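Local coordinates for protein transcriptional repressor of the blcABC operon (Agrobacterium tumefaciens, PDB 3MQ0) that represses transcription of the blcABC operon, probably by binding operator DNA through its helix-turn-helix domain, and is regulated via oligomerization, at residues R34-V39 with L83-H88; F157-K162 with G206-D211; Q182-R187 with G212-G217. All coordinates share one frame; numbering follows the deposited sequence.

Overall arrangement
Contact 1 belongs to the helix-turn-helix domain, whereas contacts 2 and 3 lie in the GAF-type C-terminal domain; the centre of contact 1 is about 41 Å from that of contact 2 and 53 Å from that of contact 3, across the chain's centre. Contacts 1 and 2 are buried; contact 3 is partly so, with most touching residues exposed. Chemistry follows place: apolar side chains carry contact 1 without a hydrogen bond, a helix start is bonded to a strand in contact 2, and hydroxyls and an apolar pair join two loops in contact 3. Contacts 2 and 3 touch, centres about 13 Å apart, through the D211–R187 salt bridge and a probable K162–Q213 hydrogen bond.

Contact 1: residues R34-V39 with L83-H88; sequences RILDLV and LRIGPH
V39 holds CG1 anti to its backbone N (chi1 172°), which aims this methyl from the helix at the strand, and I85 has CG1 anti to its carbonyl carbon with CD1 turned back by chi2, so that its chain carries CD1 toward the helix. L36, one turn before V39, has CG anti to its carbonyl carbon and reaches across with CD2. CG1 of V39 sits over the strand backbone, 3.6 Å from the N of I85 and 3.8 Å from the CA of R84, while I85 CD1 also touches it, 3.8 Å from V39 CG1. The same CD1 lies 3.7 Å from L36 CD2, where the two side chains meet at a slant, and so touches both L36 and V39, side chains one turn apart. No hydrogen bond spans the segments; the contact is apolar, methyl against methyl and methyl against strand backbone. The helix and strand axes are almost perpendicular (93°) and approach to 8.3 Å. This is the winged helix-turn-helix fold of IclR regulators: helix 27-41 lies across strand 82-85, the middle strand of the small antiparallel wing sheet, which pairs L83 with L46 and R84 with A76. L83 points toward the helix too, but its side chain packs on L51 and T70, and L51 also touches V39, so helices 48-52 and 59-71 add to this hydrophobic core. The second subunit also packs here: its W92 meets L36 and its F96 meets I85, and its H88 NE2 and W92 NE1 are both hydrogen-bonded to D37 OD1.

Contact 2: residues F157-K162 with G206-D211; sequences FTATGK and GYSIDD
The start of helix 159-165 abuts strand 208-211, with the CA of A159 only 4.9 Å from that of D210, and T158 stands just before the helix as its N-cap. In the GAF-type fold of this domain, 208-211 is an outermost strand of the six-stranded antiparallel sheet, paired with strand 218-226 through S208–G222 and D210–C220. The capping bond runs from the N of G161 to T158 OG1 at 2.9 Å, bent to 134°. S208 tucks its hydroxyl back over its own backbone, flanked by N and C, from where OG donates to A159 O at 2.7 Å. That donor stands above the carbonyl plane, 42° out of it, so the bond is short without following a lone pair. The methyl of A159 lies against the same hydroxyl, its CB 3.6 Å from S208 OG. One turn on, K162 lays its aliphatic chain across the strand: CB faces S208 CB, and CE comes to 3.5 Å from I209 O. A bend at chi4 carries NZ off to E198, with which it makes a salt bridge, and to P156 O and Q213 OE1. NZ is thus gripped three times and is not paired with D210, though their opposite charges probably still attract. D210 has CG anti to its N (chi1 155°), placing this carboxylate carbon 3.3 Å from F157 O; OD1 accepts from the N of Q213. Its other oxygen, OD2, accepts a hydrogen bond from a water at 2.7 Å, and this water in turn accepts from the N of A159.

Contact 3: residues Q182-R187 with G212-G217; sequences QPLTSR and GQIREG
An ST turn at T185 marks the point where the loop between helices 170-176 and 192-205 meets the loop joining strands 208-211 and 218-226 of the GAF-type domain. T185 OG1, set between its own N and carbonyl carbon (chi1 74°), accepts from the N of R187 at 3.0 Å, with an N-H...O angle of 154°. The same hydroxyl donates to G212 O at 2.7 Å, lying in the carbonyl plane with a C=O...O angle of 146°. One oxygen thus closes its own turn and ties it to the other loop. CG2 of T185 comes to 3.5 Å from I214 O. L184 and I214 run alongside each other in the same direction and meet at their CD1 atoms, 3.7 Å apart; both pack on F157. R187 lays CB beside G212 O, and its chain then bends at chi2 and chi3 so that NH2 forms a salt bridge with D211. Q213, whose CG is 3.4 Å from R187 O, extends its amide away to V189 and to E198 on helix 192-205. At the exposed margin S186 OG makes a weak hydrogen bond of 3.5 Å to E216 OE2, and a water accepting from the N of S186 donates weakly to that oxygen. The S188 hydroxyl, bonded to L184 N, T185 N and Q213 O, adds a further tie between the loops. The loop 212-217 leads out of strand 208-211, an outermost strand of the sheet within this chain, and into strand 218-226, and the loop before helix 192-205 packs against it.

Contact 1: residues R34-V39 with L83-H88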
ATOM      1  N   ARG B  34      11.855  -8.594  14.315  1.00 11.85           N
ATOM      2  CA  ARG B  34      12.975  -7.645  14.293  1.00 17.85           C
ATOM      3  C   ARG B  34      13.711  -7.640  12.945  1.00 16.71           C
ATOM      4  O   ARG B  34      14.054  -6.572  12.399  1.00 14.46           O
ATOM      5  CB  ARG B  34      13.935  -7.940  15.439  1.00 20.86           C
ATOM      6  CG  ARG B  34      15.183  -7.076  15.462  1.00 30.94           C
ATOM      7  CD  ARG B  34      15.939  -7.310  16.766  1.00 48.28           C
ATOM      8  NE  ARG B  34      15.170  -8.150  17.680  1.00 65.27           N
ATOM      9  CZ  ARG B  34      14.294  -7.694  18.571  1.00 74.86           C
ATOM     10  NH1 ARG B  34      14.073  -6.388  18.680  1.00 78.17           N
ATOM     11  NH2 ARG B  34      13.634  -8.549  19.350  1.00 72.56           N
ATOM     12  N   ILE B  35      13.945  -8.836  12.405  1.00 15.75           N
ATOM     13  CA  ILE B  35      14.597  -8.989  11.102  1.00 19.39           C
ATOM     14  C   ILE B  35      13.761  -8.366   9.993  1.00 16.30           C
ATOM     15  O   ILE B  35      14.291  -7.652   9.152  1.00 15.51           O
ATOM     16  CB  ILE B  35      14.854 -10.481  10.778  1.00 18.43           C
ATOM     17  CG1 ILE B  35      15.955 -11.028  11.685  1.00 21.61           C
ATOM     18  CG2 ILE B  35      15.252 -10.674   9.316  1.00 17.78           C
ATOM     19  CD1 ILE B  35      15.984 -12.552  11.714  1.00 25.58           C
ATOM     20  N   LEU B  36      12.456  -8.638   9.976  1.00 13.16           N
ATOM     21  CA  LEU B  36      11.619  -8.039   8.944  1.00 12.92           C
ATOM     22  C   LEU B  36      11.616  -6.519   9.040  1.00 17.25           C
ATOM     23  O   LEU B  36      11.661  -5.828   8.020  1.00 14.86           O
ATOM     24  CB  LEU B  36      10.196  -8.601   8.974  1.00 12.51           C
ATOM     25  CG  LEU B  36      10.177 -10.069   8.522  1.00 16.29           C
ATOM     26  CD1 LEU B  36       8.907 -10.745   8.996  1.00 20.36           C
ATOM     27  CD2 LEU B  36      10.323 -10.217   7.007  1.00 20.06           C
ATOM     28  N   ASP B  37      11.589  -5.989  10.257  1.00 15.28           N
ATOM     29  CA  ASP B  37      11.637  -4.541  10.405  1.00 18.14           C
ATOM     30  C   ASP B  37      12.940  -3.957   9.852  1.00 22.04           C
ATOM     31  O   ASP B  37      12.935  -2.895   9.235  1.00 18.66           O
ATOM     32  CB  ASP B  37      11.452  -4.133  11.859  1.00 15.78           C
ATOM     33  CG  ASP B  37      10.024  -4.326  12.348  1.00 19.08           C
ATOM     34  OD1 ASP B  37       9.102  -4.557  11.523  1.00 20.70           O
ATOM     35  OD2 ASP B  37       9.823  -4.227  13.573  1.00 20.03           O
ATOM     36  N   LEU B  38      14.053  -4.645  10.089  1.00 18.45           N
ATOM     37  CA  LEU B  38      15.358  -4.170   9.630  1.00 22.28           C
ATOM     38  C   LEU B  38      15.452  -4.187   8.114  1.00 19.05           C
ATOM     39  O   LEU B  38      15.921  -3.234   7.506  1.00 18.60           O
ATOM     40  CB  LEU B  38      16.475  -5.016  10.217  1.00 20.11           C
ATOM     41  CG  LEU B  38      16.821  -4.702  11.666  1.00 29.42           C
ATOM     42  CD1 LEU B  38      17.515  -5.889  12.300  1.00 27.53           C
ATOM     43  CD2 LEU B  38      17.693  -3.450  11.741  1.00 30.68           C
ATOM     44  N   VAL B  39      14.987  -5.272   7.506  1.00 15.81           N
ATOM     45  CA  VAL B  39      14.997  -5.383   6.054  1.00 18.91           C
ATOM     46  C   VAL B  39      14.072  -4.337   5.431  1.00 22.68           C
ATOM     47  O   VAL B  39      14.412  -3.702   4.435  1.00 23.43           O
ATOM     48  CB  VAL B  39      14.596  -6.797   5.610  1.00 21.44           C
ATOM     49  CG1 VAL B  39      14.421  -6.863   4.105  1.00 20.34           C
ATOM     50  CG2 VAL B  39      15.646  -7.801   6.084  1.00 16.20           C
ATOM     51  N   LEU B  83      19.001 -10.336   1.238  1.00 20.13           N
ATOM     52  CA  LEU B  83      17.674 -10.753   1.621  1.00 23.85           C
ATOM     53  C   LEU B  83      16.743  -9.565   1.459  1.00 23.25           C
ATOM     54  O   LEU B  83      17.129  -8.423   1.695  1.00 29.36           O
ATOM     55  CB  LEU B  83      17.695 -11.266   3.056  1.00 21.95           C
ATOM     56  CG  LEU B  83      18.498 -12.555   3.225  1.00 27.74           C
ATOM     57  CD1 LEU B  83      18.815 -12.821   4.679  1.00 30.11           C
ATOM     58  CD2 LEU B  83      17.738 -13.729   2.616  1.00 25.40           C
ATOM     59  N   ARG B  84      15.525  -9.831   1.015  1.00 16.34           N
ATOM     60  CA  ARG B  84      14.546  -8.767   0.870  1.00 20.36           C
ATOM     61  C   ARG B  84      13.218  -9.279   1.382  1.00 16.86           C
ATOM     62  O   ARG B  84      13.039 -10.478   1.550  1.00 17.61           O
ATOM     63  CB  ARG B  84      14.448  -8.335  -0.599  1.00 25.42           C
ATOM     64  CG  ARG B  84      15.796  -7.861  -1.113  1.00 36.42           C
ATOM     65  CD  ARG B  84      15.952  -7.778  -2.627  1.00 54.62           C
ATOM     66  NE  ARG B  84      17.382  -7.722  -2.961  1.00 60.98           N
ATOM     67  CZ  ARG B  84      17.879  -7.395  -4.151  1.00 66.01           C
ATOM     68  NH1 ARG B  84      17.070  -7.072  -5.153  1.00 67.68           N
ATOM     69  NH2 ARG B  84      19.196  -7.383  -4.335  1.00 62.77           N
ATOM     70  N   ILE B  85      12.290  -8.367   1.649  1.00 15.66           N
ATOM     71  CA  ILE B  85      10.957  -8.788   2.046  1.00 12.83           C
ATOM     72  C   ILE B  85      10.321  -9.643   0.949  1.00 12.59           C
ATOM     73  O   ILE B  85      10.372  -9.283  -0.232  1.00 18.94           O
ATOM     74  CB  ILE B  85      10.048  -7.573   2.306  1.00 18.77           C
ATOM     75  CG1 ILE B  85      10.651  -6.673   3.394  1.00 19.65           C
ATOM     76  CG2 ILE B  85       8.639  -8.032   2.685  1.00 15.67           C
ATOM     77  CD1 ILE B  85      10.721  -7.322   4.765  1.00 21.33           C
ATOM     78  N   GLY B  86       9.695 -10.749   1.345  1.00 16.33           N
ATOM     79  CA  GLY B  86       8.967 -11.600   0.421  1.00 19.62           C
ATOM     80  C   GLY B  86       7.631 -10.972   0.068  1.00 17.07           C
ATOM     81  O   GLY B  86       7.065 -10.241   0.871  1.00 19.87           O
ATOM     82  N   PRO B  87       7.132 -11.237  -1.144  1.00 13.88           N
ATOM     83  CA  PRO B  87       5.895 -10.619  -1.643  1.00 15.09           C
ATOM     84  C   PRO B  87       4.652 -11.062  -0.882  1.00 24.89           C
ATOM     85  O   PRO B  87       3.602 -10.436  -1.012  1.00 20.91           O
ATOM     86  CB  PRO B  87       5.818 -11.105  -3.084  1.00 19.15           C
ATOM     87  CG  PRO B  87       6.688 -12.325  -3.124  1.00 22.28           C
ATOM     88  CD  PRO B  87       7.785 -12.074  -2.162  1.00 19.99           C
ATOM     89  N   HIS B  88       4.762 -12.129  -0.101  1.00 20.17           N
ATOM     90  CA  HIS B  88       3.588 -12.650   0.593  1.00 22.94           C
ATOM     91  C   HIS B  88       3.023 -11.649   1.602  1.00 26.10           C
ATOM     92  O   HIS B  88       1.827 -11.677   1.906  1.00 20.29           O
ATOM     93  CB  HIS B  88       3.913 -13.973   1.290  1.00 26.26           C
ATOM     94  CG  HIS B  88       2.707 -14.700   1.796  1.00 39.85           C
ATOM     95  ND1 HIS B  88       1.846 -15.382   0.963  1.00 48.71           N
ATOM     96  CD2 HIS B  88       2.216 -14.847   3.050  1.00 36.10           C
ATOM     97  CE1 HIS B  88       0.874 -15.919   1.683  1.00 45.07           C
ATOM     98  NE2 HIS B  88       1.077 -15.607   2.953  1.00 31.74           N
TER

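Contact 2: residues F157-K162 with G206-D211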
ATOM      1  N   PHE B 157     -16.954  26.084  10.626  1.00 13.60           N
ATOM      2  CA  PHE B 157     -17.420  26.383  11.978  1.00 20.31           C
ATOM      3  C   PHE B 157     -17.089  25.303  13.038  1.00 25.30           C
ATOM      4  O   PHE B 157     -17.050  25.597  14.232  1.00 25.82           O
ATOM      5  CB  PHE B 157     -18.941  26.631  11.974  1.00 11.90           C
ATOM      6  CG  PHE B 157     -19.410  27.715  11.011  1.00 16.44           C
ATOM      7  CD1 PHE B 157     -18.578  28.750  10.624  1.00 16.69           C
ATOM      8  CD2 PHE B 157     -20.709  27.694  10.519  1.00 17.36           C
ATOM      9  CE1 PHE B 157     -19.022  29.735   9.751  1.00 22.01           C
ATOM     10  CE2 PHE B 157     -21.163  28.676   9.633  1.00 18.97           C
ATOM     11  CZ  PHE B 157     -20.304  29.703   9.259  1.00 18.67           C
ATOM     12  N   THR B 158     -16.868  24.062  12.623  1.00 15.91           N
ATOM     13  CA  THR B 158     -16.689  22.978  13.599  1.00 13.86           C
ATOM     14  C   THR B 158     -15.215  22.767  13.941  1.00  8.86           C
ATOM     15  O   THR B 158     -14.339  23.154  13.169  1.00 12.13           O
ATOM     16  CB  THR B 158     -17.249  21.632  13.056  1.00 19.67           C
ATOM     17  OG1 THR B 158     -16.537  21.270  11.872  1.00 23.24           O
ATOM     18  CG2 THR B 158     -18.728  21.742  12.694  1.00 19.01           C
ATOM     19  N   ALA B 159     -14.926  22.131  15.079  1.00 10.22           N
ATOM     20  CA  ALA B 159     -13.528  21.877  15.429  1.00 10.95           C
ATOM     21  C   ALA B 159     -12.903  20.875  14.456  1.00 12.00           C
ATOM     22  O   ALA B 159     -11.796  21.091  13.986  1.00 10.60           O
ATOM     23  CB  ALA B 159     -13.401  21.370  16.876  1.00 13.75           C
ATOM     24  N   THR B 160     -13.608  19.785  14.141  1.00 10.48           N
ATOM     25  CA  THR B 160     -13.051  18.847  13.154  1.00  9.38           C
ATOM     26  C   THR B 160     -12.902  19.492  11.791  1.00 12.99           C
ATOM     27  O   THR B 160     -11.947  19.191  11.077  1.00 15.20           O
ATOM     28  CB  THR B 160     -13.890  17.564  12.954  1.00 11.62           C
ATOM     29  OG1 THR B 160     -15.214  17.907  12.546  1.00 12.81           O
ATOM     30  CG2 THR B 160     -13.950  16.729  14.239  1.00 11.95           C
ATOM     31  N   GLY B 161     -13.859  20.355  11.438  1.00 10.10           N
ATOM     32  CA  GLY B 161     -13.838  21.069  10.170  1.00 10.03           C
ATOM     33  C   GLY B 161     -12.600  21.950  10.042  1.00 14.81           C
ATOM     34  O   GLY B 161     -11.914  21.914   9.034  1.00 13.72           O
ATOM     35  N   LYS B 162     -12.309  22.742  11.071  1.00 12.00           N
ATOM     36  CA  LYS B 162     -11.096  23.564  11.069  1.00  9.94           C
ATOM     37  C   LYS B 162      -9.825  22.725  10.931  1.00 11.95           C
ATOM     38  O   LYS B 162      -8.923  23.070  10.172  1.00 12.96           O
ATOM     39  CB  LYS B 162     -11.024  24.430  12.333  1.00 10.82           C
ATOM     40  CG  LYS B 162     -12.132  25.482  12.445  1.00 14.53           C
ATOM     41  CD  LYS B 162     -12.091  26.162  13.824  1.00 15.13           C
ATOM     42  CE  LYS B 162     -13.425  26.857  14.144  1.00 18.53           C
ATOM     43  NZ  LYS B 162     -13.626  27.998  13.211  1.00 19.99           N
ATOM     44  N   GLY B 206      -1.515  21.865  16.267  1.00 14.02           N
ATOM     45  CA  GLY B 206      -1.985  20.512  16.031  1.00 18.94           C
ATOM     46  C   GLY B 206      -3.339  20.201  16.662  1.00 20.47           C
ATOM     47  O   GLY B 206      -3.722  19.041  16.749  1.00 17.48           O
ATOM     48  N   TYR B 207      -4.062  21.225  17.116  1.00 12.35           N
ATOM     49  CA  TYR B 207      -5.455  21.032  17.518  1.00  9.49           C
ATOM     50  C   TYR B 207      -6.253  22.297  17.254  1.00 12.44           C
ATOM     51  O   TYR B 207      -5.683  23.383  17.162  1.00 11.92           O
ATOM     52  CB  TYR B 207      -5.566  20.613  18.977  1.00 10.74           C
ATOM     53  CG  TYR B 207      -5.186  21.690  19.983  1.00 15.17           C
ATOM     54  CD1 TYR B 207      -6.104  22.653  20.372  1.00 16.40           C
ATOM     55  CD2 TYR B 207      -3.914  21.733  20.537  1.00 14.20           C
ATOM     56  CE1 TYR B 207      -5.766  23.648  21.300  1.00 19.32           C
ATOM     57  CE2 TYR B 207      -3.564  22.724  21.460  1.00 18.65           C
ATOM     58  CZ  TYR B 207      -4.498  23.670  21.837  1.00 15.91           C
ATOM     59  OH  TYR B 207      -4.168  24.652  22.747  1.00 20.41           O
ATOM     60  N   SER B 208      -7.546  22.161  17.098  1.00 10.43           N
ATOM     61  CA  SER B 208      -8.421  23.265  16.800  1.00 11.81           C
ATOM     62  C   SER B 208      -9.379  23.548  17.935  1.00 10.41           C
ATOM     63  O   SER B 208      -9.658  22.732  18.716  1.00 13.57           O
ATOM     64  CB  SER B 208      -9.262  22.995  15.577  1.00 20.69           C
ATOM     65  OG  SER B 208     -10.007  21.866  15.814  1.00 45.90           O
ATOM     66  N   ILE B 209      -9.907  24.743  17.940  1.00 11.56           N
ATOM     67  CA  ILE B 209     -10.915  25.123  18.912  1.00  8.44           C
ATOM     68  C   ILE B 209     -12.110  25.727  18.185  1.00 22.71           C
ATOM     69  O   ILE B 209     -11.940  26.609  17.337  1.00 16.99           O
ATOM     70  CB  ILE B 209     -10.367  26.182  19.883  1.00 14.91           C
ATOM     71  CG1 ILE B 209      -9.349  25.552  20.839  1.00 18.16           C
ATOM     72  CG2 ILE B 209     -11.491  26.777  20.673  1.00 19.76           C
ATOM     73  CD1 ILE B 209      -8.441  26.572  21.492  1.00 22.17           C
ATOM     74  N   ASP B 210     -13.306  25.233  18.498  1.00 18.53           N
ATOM     75  CA  ASP B 210     -14.551  25.896  18.102  1.00 17.94           C
ATOM     76  C   ASP B 210     -15.196  26.477  19.346  1.00 17.90           C
ATOM     77  O   ASP B 210     -15.797  25.753  20.134  1.00 16.06           O
ATOM     78  CB  ASP B 210     -15.520  24.910  17.443  1.00 21.01           C
ATOM     79  CG  ASP B 210     -16.980  25.337  17.570  1.00 28.18           C
ATOM     80  OD1 ASP B 210     -17.249  26.557  17.621  1.00 25.51           O
ATOM     81  OD2 ASP B 210     -17.870  24.451  17.614  1.00 27.55           O
ATOM     82  N   ASP B 211     -15.059  27.783  19.537  1.00 18.98           N
ATOM     83  CA  ASP B 211     -15.613  28.402  20.726  1.00 17.72           C
ATOM     84  C   ASP B 211     -16.998  28.959  20.418  1.00 18.34           C
ATOM     85  O   ASP B 211     -17.152  30.153  20.139  1.00 20.00           O
ATOM     86  CB  ASP B 211     -14.688  29.508  21.231  1.00 17.17           C
ATOM     87  CG  ASP B 211     -15.072  29.997  22.628  1.00 45.13           C
ATOM     88  OD1 ASP B 211     -16.179  29.646  23.097  1.00 45.83           O
ATOM     89  OD2 ASP B 211     -14.275  30.733  23.254  1.00 48.95           O
TER
HETATM   90  O   HOH W   1     -17.391  21.831  17.001  1.00 24.21           O

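Contact 3: residues Q182-R187 with G212-G217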
ATOM      1  N   GLN B 182     -23.142  31.105   5.653  1.00 23.24           N
ATOM      2  CA  GLN B 182     -23.750  32.039   6.593  1.00 25.37           C
ATOM      3  C   GLN B 182     -23.544  31.573   8.035  1.00 22.99           C
ATOM      4  O   GLN B 182     -23.545  30.374   8.302  1.00 27.39           O
ATOM      5  CB  GLN B 182     -25.250  32.180   6.307  1.00 35.10           C
ATOM      6  CG  GLN B 182     -25.588  32.816   4.962  1.00 43.72           C
ATOM      7  CD  GLN B 182     -25.226  34.295   4.897  1.00 49.41           C
ATOM      8  OE1 GLN B 182     -25.661  35.095   5.729  1.00 56.97           O
ATOM      9  NE2 GLN B 182     -24.419  34.662   3.907  1.00 44.47           N
ATOM     10  N   PRO B 183     -23.388  32.520   8.977  1.00 32.38           N
ATOM     11  CA  PRO B 183     -23.099  32.166  10.376  1.00 30.56           C
ATOM     12  C   PRO B 183     -24.217  31.382  11.067  1.00 33.27           C
ATOM     13  O   PRO B 183     -25.395  31.595  10.775  1.00 34.35           O
ATOM     14  CB  PRO B 183     -22.916  33.529  11.053  1.00 36.12           C
ATOM     15  CG  PRO B 183     -23.648  34.491  10.176  1.00 40.32           C
ATOM     16  CD  PRO B 183     -23.463  33.977   8.780  1.00 37.60           C
ATOM     17  N   LEU B 184     -23.846  30.477  11.971  1.00 27.00           N
ATOM     18  CA  LEU B 184     -24.827  29.776  12.797  1.00 24.81           C
ATOM     19  C   LEU B 184     -25.078  30.535  14.099  1.00 31.20           C
ATOM     20  O   LEU B 184     -26.185  30.510  14.638  1.00 32.68           O
ATOM     21  CB  LEU B 184     -24.389  28.338  13.091  1.00 25.20           C
ATOM     22  CG  LEU B 184     -24.319  27.394  11.886  1.00 30.62           C
ATOM     23  CD1 LEU B 184     -24.148  25.943  12.324  1.00 34.97           C
ATOM     24  CD2 LEU B 184     -25.564  27.535  11.010  1.00 38.86           C
ATOM     25  N   THR B 185     -24.043  31.201  14.605  1.00 27.78           N
ATOM     26  CA  THR B 185     -24.145  31.977  15.840  1.00 29.57           C
ATOM     27  C   THR B 185     -23.420  33.297  15.633  1.00 26.49           C
ATOM     28  O   THR B 185     -22.843  33.519  14.578  1.00 25.38           O
ATOM     29  CB  THR B 185     -23.498  31.243  17.052  1.00 23.58           C
ATOM     30  OG1 THR B 185     -22.069  31.292  16.934  1.00 24.63           O
ATOM     31  CG2 THR B 185     -23.940  29.788  17.117  1.00 21.89           C
ATOM     32  N   SER B 186     -23.443  34.165  16.639  1.00 28.56           N
ATOM     33  CA  SER B 186     -22.724  35.431  16.572  1.00 25.74           C
ATOM     34  C   SER B 186     -21.213  35.239  16.670  1.00 29.06           C
ATOM     35  O   SER B 186     -20.451  36.194  16.514  1.00 30.10           O
ATOM     36  CB  SER B 186     -23.194  36.375  17.675  1.00 38.17           C
ATOM     37  OG  SER B 186     -22.875  35.869  18.959  1.00 45.01           O
ATOM     38  N   ARG B 187     -20.774  34.007  16.925  1.00 27.09           N
ATOM     39  CA  ARG B 187     -19.339  33.728  17.025  1.00 23.56           C
ATOM     40  C   ARG B 187     -18.804  32.987  15.813  1.00 24.97           C
ATOM     41  O   ARG B 187     -17.592  32.811  15.675  1.00 22.57           O
ATOM     42  CB  ARG B 187     -19.034  32.897  18.271  1.00 17.22           C
ATOM     43  CG  ARG B 187     -19.757  33.358  19.509  1.00 29.71           C
ATOM     44  CD  ARG B 187     -18.846  34.142  20.400  1.00 44.04           C
ATOM     45  NE  ARG B 187     -17.655  33.385  20.758  1.00 53.80           N
ATOM     46  CZ  ARG B 187     -16.775  33.792  21.664  1.00 63.93           C
ATOM     47  NH1 ARG B 187     -16.971  34.939  22.302  1.00 71.95           N
ATOM     48  NH2 ARG B 187     -15.706  33.055  21.940  1.00 59.90           N
ATOM     49  N   GLY B 212     -18.000  28.085  20.449  1.00 19.73           N
ATOM     50  CA  GLY B 212     -19.384  28.499  20.289  1.00 20.91           C
ATOM     51  C   GLY B 212     -19.797  28.935  18.892  1.00 18.38           C
ATOM     52  O   GLY B 212     -20.702  29.759  18.736  1.00 17.79           O
ATOM     53  N   GLN B 213     -19.160  28.362  17.878  1.00 16.96           N
ATOM     54  CA  GLN B 213     -19.472  28.686  16.476  1.00 19.59           C
ATOM     55  C   GLN B 213     -20.610  27.860  15.880  1.00 22.46           C
ATOM     56  O   GLN B 213     -21.064  28.138  14.776  1.00 21.80           O
ATOM     57  CB  GLN B 213     -18.216  28.556  15.610  1.00 19.21           C
ATOM     58  CG  GLN B 213     -17.126  29.509  16.082  1.00 21.85           C
ATOM     59  CD  GLN B 213     -16.008  29.675  15.090  1.00 25.65           C
ATOM     60  OE1 GLN B 213     -16.197  29.520  13.877  1.00 23.07           O
ATOM     61  NE2 GLN B 213     -14.823  29.997  15.599  1.00 24.27           N
ATOM     62  N   ILE B 214     -21.054  26.842  16.613  1.00 17.52           N
ATOM     63  CA  ILE B 214     -22.175  26.000  16.186  1.00 14.29           C
ATOM     64  C   ILE B 214     -23.369  26.194  17.114  1.00 20.63           C
ATOM     65  O   ILE B 214     -24.507  26.378  16.670  1.00 19.57           O
ATOM     66  CB  ILE B 214     -21.790  24.508  16.221  1.00 16.90           C
ATOM     67  CG1 ILE B 214     -20.682  24.208  15.216  1.00 22.62           C
ATOM     68  CG2 ILE B 214     -23.024  23.637  15.978  1.00 19.43           C
ATOM     69  CD1 ILE B 214     -21.081  24.488  13.772  1.00 32.11           C
ATOM     70  N   ARG B 215     -23.103  26.136  18.412  1.00 22.99           N
ATOM     71  CA  ARG B 215     -24.111  26.445  19.411  1.00 27.01           C
ATOM     72  C   ARG B 215     -23.510  27.347  20.464  1.00 22.18           C
ATOM     73  O   ARG B 215     -22.402  27.120  20.924  1.00 23.25           O
ATOM     74  CB  ARG B 215     -24.627  25.173  20.086  1.00 32.71           C
ATOM     75  CG  ARG B 215     -25.707  24.435  19.326  1.00 47.20           C
ATOM     76  CD  ARG B 215     -26.634  23.686  20.285  1.00 53.05           C
ATOM     77  NE  ARG B 215     -27.527  22.764  19.586  1.00 56.87           N
ATOM     78  CZ  ARG B 215     -28.648  23.124  18.970  1.00 64.39           C
ATOM     79  NH1 ARG B 215     -29.025  24.395  18.954  1.00 71.13           N
ATOM     80  NH2 ARG B 215     -29.392  22.208  18.364  1.00 66.91           N
ATOM     81  N   GLU B 216     -24.255  28.368  20.864  1.00 23.21           N
ATOM     82  CA  GLU B 216     -23.799  29.225  21.944  1.00 36.13           C
ATOM     83  C   GLU B 216     -23.600  28.385  23.203  1.00 30.38           C
ATOM     84  O   GLU B 216     -24.436  27.543  23.544  1.00 34.11           O
ATOM     85  CB  GLU B 216     -24.796  30.357  22.183  1.00 43.66           C
ATOM     86  CG  GLU B 216     -25.233  31.039  20.895  1.00 54.52           C
ATOM     87  CD  GLU B 216     -25.463  32.526  21.067  1.00 70.30           C
ATOM     88  OE1 GLU B 216     -26.346  32.904  21.868  1.00 73.83           O
ATOM     89  OE2 GLU B 216     -24.752  33.315  20.405  1.00 74.86           O
ATOM     90  N   GLY B 217     -22.475  28.599  23.870  1.00 29.79           N
ATOM     91  CA  GLY B 217     -22.165  27.884  25.091  1.00 33.30           C
ATOM     92  C   GLY B 217     -21.504  26.529  24.897  1.00 26.60           C
ATOM     93  O   GLY B 217     -21.130  25.883  25.871  1.00 27.58           O
TER
HETATM   94  O   HOH W   2     -26.104  33.280  18.175  1.00 44.18           O